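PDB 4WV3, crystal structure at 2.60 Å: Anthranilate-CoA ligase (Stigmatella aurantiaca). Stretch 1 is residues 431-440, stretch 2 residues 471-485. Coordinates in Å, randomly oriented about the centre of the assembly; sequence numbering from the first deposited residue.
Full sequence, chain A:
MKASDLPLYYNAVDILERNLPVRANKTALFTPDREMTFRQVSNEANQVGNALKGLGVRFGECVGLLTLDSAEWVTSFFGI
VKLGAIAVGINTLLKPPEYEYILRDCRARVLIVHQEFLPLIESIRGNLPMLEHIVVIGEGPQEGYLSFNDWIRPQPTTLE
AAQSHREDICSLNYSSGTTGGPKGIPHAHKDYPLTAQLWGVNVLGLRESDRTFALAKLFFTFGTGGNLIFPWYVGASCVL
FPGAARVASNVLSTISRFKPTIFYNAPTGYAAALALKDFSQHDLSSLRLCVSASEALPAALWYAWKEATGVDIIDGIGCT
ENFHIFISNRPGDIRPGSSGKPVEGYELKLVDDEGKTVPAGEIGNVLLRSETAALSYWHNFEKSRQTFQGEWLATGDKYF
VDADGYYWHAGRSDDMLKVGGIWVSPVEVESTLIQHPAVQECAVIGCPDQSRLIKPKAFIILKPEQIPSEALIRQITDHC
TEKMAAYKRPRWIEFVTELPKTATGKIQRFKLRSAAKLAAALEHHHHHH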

# COMPACT_ATOMS: atom_id res chain seq x y z
N SER A 431 -16.45 8.35 8.86
CA SER A 431 -17.24 8.25 7.64
C SER A 431 -18.46 9.16 7.68
O SER A 431 -18.92 9.65 6.65
CB SER A 431 -17.69 6.80 7.41
OG SER A 431 -18.52 6.70 6.27
N THR A 432 -18.97 9.39 8.89
CA THR A 432 -20.11 10.27 9.08
C THR A 432 -19.69 11.73 8.98
O THR A 432 -20.36 12.55 8.35
CB THR A 432 -20.79 10.03 10.44
OG1 THR A 432 -21.34 8.70 10.47
CG2 THR A 432 -21.91 11.03 10.68
N LEU A 433 -18.55 12.06 9.59
CA LEU A 433 -18.03 13.42 9.58
C LEU A 433 -17.70 13.89 8.17
O LEU A 433 -17.93 15.05 7.82
CB LEU A 433 -16.78 13.51 10.46
CG LEU A 433 -16.98 13.41 11.97
CD1 LEU A 433 -15.66 13.13 12.66
CD2 LEU A 433 -17.58 14.70 12.50
N ILE A 434 -17.18 12.99 7.35
CA ILE A 434 -16.75 13.34 6.00
C ILE A 434 -17.93 13.60 5.06
O ILE A 434 -17.76 14.12 3.96
CB ILE A 434 -15.81 12.26 5.41
CG1 ILE A 434 -14.85 12.89 4.38
CG2 ILE A 434 -16.61 11.12 4.81
CD1 ILE A 434 -13.80 11.93 3.87
N GLN A 435 -19.13 13.23 5.50
CA GLN A 435 -20.34 13.50 4.73
C GLN A 435 -20.60 15.00 4.61
O GLN A 435 -21.15 15.47 3.62
CB GLN A 435 -21.55 12.81 5.35
CG GLN A 435 -21.54 11.30 5.21
CD GLN A 435 -22.74 10.64 5.88
OE1 GLN A 435 -23.47 11.28 6.64
NE2 GLN A 435 -22.94 9.36 5.60
N HIS A 436 -20.20 15.75 5.64
CA HIS A 436 -20.32 17.20 5.60
C HIS A 436 -19.36 17.77 4.56
O HIS A 436 -18.17 17.47 4.57
CB HIS A 436 -20.03 17.81 6.98
CG HIS A 436 -20.44 19.24 7.10
ND1 HIS A 436 -19.72 20.27 6.53
CD2 HIS A 436 -21.50 19.82 7.71
CE1 HIS A 436 -20.32 21.42 6.79
NE2 HIS A 436 -21.40 21.17 7.51
N PRO A 437 -19.89 18.61 3.65
CA PRO A 437 -19.16 19.10 2.47
C PRO A 437 -17.96 19.99 2.80
O PRO A 437 -17.16 20.26 1.91
CB PRO A 437 -20.22 19.91 1.72
CG PRO A 437 -21.19 20.33 2.77
CD PRO A 437 -21.25 19.17 3.73
N ALA A 438 -17.84 20.43 4.05
CA ALA A 438 -16.73 21.30 4.44
C ALA A 438 -15.52 20.49 4.91
O ALA A 438 -14.41 21.02 5.02
CB ALA A 438 -17.17 22.27 5.51
N VAL A 439 -15.75 19.21 5.20
CA VAL A 439 -14.69 18.34 5.69
C VAL A 439 -13.98 17.62 4.55
O VAL A 439 -14.61 16.91 3.76
CB VAL A 439 -15.25 17.28 6.66
CG1 VAL A 439 -14.14 16.36 7.14
CG2 VAL A 439 -15.94 17.96 7.84
N GLN A 440 -12.66 17.80 4.47
CA GLN A 440 -11.86 17.10 3.47
C GLN A 440 -11.52 15.70 3.94
O GLN A 440 -11.70 14.72 3.21
CB GLN A 440 -10.58 17.89 3.16
CG GLN A 440 -9.68 17.23 2.13
CD GLN A 440 -8.55 18.14 1.69
OE1 GLN A 440 -8.59 19.35 1.90
NE2 GLN A 440 -7.53 17.55 1.07
N ALA A 471 -21.13 28.58 13.22
CA ALA A 471 -22.15 27.81 12.50
C ALA A 471 -21.63 26.43 12.11
O ALA A 471 -22.34 25.43 12.24
CB ALA A 471 -22.62 28.57 11.27
N LEU A 472 -20.39 26.38 11.63
CA LEU A 472 -19.78 25.14 11.16
C LEU A 472 -19.72 24.08 12.25
O LEU A 472 -20.06 22.92 12.02
CB LEU A 472 -18.38 25.40 10.61
CG LEU A 472 -17.69 24.19 9.98
CD1 LEU A 472 -18.41 23.76 8.72
CD2 LEU A 472 -16.22 24.50 9.69
N ILE A 473 -19.27 24.48 13.44
CA ILE A 473 -19.22 23.58 14.59
C ILE A 473 -20.62 23.06 14.90
O ILE A 473 -20.80 21.87 15.17
CB ILE A 473 -18.66 24.29 15.83
CG1 ILE A 473 -17.26 24.85 15.55
CG2 ILE A 473 -18.62 23.34 17.02
CD1 ILE A 473 -16.65 25.58 16.71
N ARG A 474 -21.60 23.95 14.84
CA ARG A 474 -22.99 23.60 15.10
C ARG A 474 -23.53 22.64 14.04
O ARG A 474 -24.24 21.69 14.37
CB ARG A 474 -23.84 24.87 15.18
CG ARG A 474 -25.32 24.62 15.39
CD ARG A 474 -26.05 25.92 15.69
NE ARG A 474 -25.72 26.96 14.72
CZ ARG A 474 -25.41 28.21 15.04
NH1 ARG A 474 -25.38 28.59 16.32
NH2 ARG A 474 -25.12 29.09 14.09
N GLN A 475 -23.18 22.89 12.79
CA GLN A 475 -23.60 22.03 11.68
C GLN A 475 -23.04 20.62 11.82
O GLN A 475 -23.76 19.64 11.69
CB GLN A 475 -23.19 22.63 10.34
CG GLN A 475 -23.92 23.91 9.96
CD GLN A 475 -23.48 24.45 8.62
OE1 GLN A 475 -22.93 23.73 7.79
NE2 GLN A 475 -23.71 25.74 8.40
N ILE A 476 -21.74 20.53 12.09
CA ILE A 476 -21.08 19.25 12.29
C ILE A 476 -21.64 18.54 13.51
O ILE A 476 -21.83 17.32 13.51
CB ILE A 476 -19.55 19.42 12.43
CG1 ILE A 476 -18.95 19.97 11.13
CG2 ILE A 476 -18.89 18.10 12.79
CD1 ILE A 476 -17.45 20.13 11.17
N THR A 477 -21.92 19.31 14.56
CA THR A 477 -22.50 18.77 15.79
C THR A 477 -23.89 18.19 15.54
O THR A 477 -24.19 17.07 15.95
CB THR A 477 -22.58 19.84 16.89
OG1 THR A 477 -21.27 20.34 17.17
CG2 THR A 477 -23.18 19.26 18.16
N ASP A 478 -24.73 18.96 14.86
CA ASP A 478 -26.09 18.52 14.57
C ASP A 478 -26.12 17.36 13.58
O ASP A 478 -27.05 16.55 13.58
CB ASP A 478 -26.93 19.69 14.03
CG ASP A 478 -27.08 20.81 15.04
OD1 ASP A 478 -26.86 20.56 16.24
OD2 ASP A 478 -27.42 21.94 14.63
N HIS A 479 -25.09 17.28 12.74
CA HIS A 479 -24.97 16.19 11.78
C HIS A 479 -24.65 14.88 12.48
O HIS A 479 -25.11 13.81 12.07
CB HIS A 479 -23.90 16.52 10.74
CG HIS A 479 -23.65 15.42 9.76
ND1 HIS A 479 -24.62 14.94 8.91
CD2 HIS A 479 -22.53 14.70 9.50
CE1 HIS A 479 -24.12 13.97 8.17
NE2 HIS A 479 -22.85 13.80 8.50
N CYS A 480 -23.85 14.96 13.54
CA CYS A 480 -23.47 13.78 14.30
C CYS A 480 -24.60 13.30 15.21
O CYS A 480 -24.67 12.12 15.56
CB CYS A 480 -22.21 14.06 15.13
SG CYS A 480 -20.72 14.29 14.15
N THR A 481 -25.48 14.22 15.58
CA THR A 481 -26.62 13.89 16.42
C THR A 481 -27.66 13.12 15.61
O THR A 481 -28.33 12.22 16.13
CB THR A 481 -27.27 15.16 17.01
OG1 THR A 481 -26.28 15.91 17.71
CG2 THR A 481 -28.39 14.80 17.97
N GLU A 482 -27.78 13.46 14.33
CA GLU A 482 -28.77 12.84 13.46
C GLU A 482 -28.33 11.48 12.91
O GLU A 482 -29.17 10.63 12.62
CB GLU A 482 -29.12 13.77 12.30
CG GLU A 482 -29.87 15.03 12.70
CD GLU A 482 -30.10 15.97 11.54
OE1 GLU A 482 -29.25 16.02 10.63
OE2 GLU A 482 -31.15 16.66 11.53
N LYS A 483 -27.02 11.29 12.79
CA LYS A 483 -26.50 10.10 12.11
C LYS A 483 -25.92 9.03 13.03
O LYS A 483 -25.89 7.85 12.67
CB LYS A 483 -25.47 10.50 11.05
CG LYS A 483 -26.05 10.68 9.65
CD LYS A 483 -27.02 11.84 9.58
CE LYS A 483 -27.63 11.97 8.20
NZ LYS A 483 -26.60 12.18 7.15
N MET A 484 -25.45 9.43 14.21
CA MET A 484 -24.80 8.49 15.11
C MET A 484 -25.46 8.45 16.48
O MET A 484 -26.12 9.40 16.90
CB MET A 484 -23.32 8.83 15.27
CG MET A 484 -22.55 8.89 13.97
SD MET A 484 -20.80 9.23 14.27
CE MET A 484 -20.92 10.67 15.32
N ALA A 485 -25.27 7.34 17.19
CA ALA A 485 -25.76 7.21 18.55
C ALA A 485 -24.97 8.15 19.45
O ALA A 485 -23.86 8.56 19.11
CB ALA A 485 -25.64 5.77 19.04

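The end of one helix and the turns that follow it pack along one side of a second helix, in a contact where two histidines each make a hydrogen bond across the gap while apolar side chains pack beside them. The first segment runs against the direction of the second: Thr432 lies nearest Lys483, His436 nearest Ile476 and Ala438 nearest Leu472, with CA separations of 7.1, 7.0 and 8.3 Å. The second segment is helical through Lys483, continuing a helix that begins earlier in the chain, and Met484 is the first residue to leave it. The first passes from helix into two consecutive type I turns, Leu433 to His436 and His436 to Val439, and together the two segments bury 543 Å².

His479 uses its ring to reach the backbone of the other stretch. Its NE2 donates to Thr432 O at 2.8 Å, and the oxygen lies near the ring plane, where an imidazole N-H points. Thr432 O also accepts from Gln435 N at 3.2 Å, so one carbonyl serves both the local fold and the contact. The CA-to-CB bond of Thr432 points toward the helix, and its methyl CG2 rests 3.6 Å from Lys483 CB, a pairing of aliphatic surfaces. At the more exposed margin, Lys483 NZ makes a weak hydrogen bond to Gln435 OE1 at 3.3 Å, as suits two long polar side chains that can meet while remaining largely in solvent.

His436 is the counterpart on the first segment, and both of its ring nitrogens are engaged. ND1 accepts from Ala438 N at 3.1 Å, fixing the ring against its own turn, while NE2 donates to Gln475 OE1 at 3.0 Å with an N-H...O angle of 152°. This pattern calls for a proton on NE2 and a free lone pair on ND1, as in a neutral imidazole. Ile476 lies over one face of the ring, and Leu472 CD1 comes within 3.6 Å of His436 CE1, so the histidine joins apolar packing to its polar bonds.

Buried apolar groups complete the contact. Leu433 has its CA-to-CB bond directed away from the helix, yet its branched end comes back to it: CD2 lies 3.7 Å from Ile476 CG2 and 3.6 Å from Cys480 SG, a weakly polar, polarizable sulfur that can pack against hydrocarbon. Ile476 also meets Val439, with CD1 4.3 Å from Val439 CG2. Near the start of the helical segment, Leu472 CD1 sits 3.7 Å from Ala438 CB, whose single methyl meets the leucine at van der Waals distance.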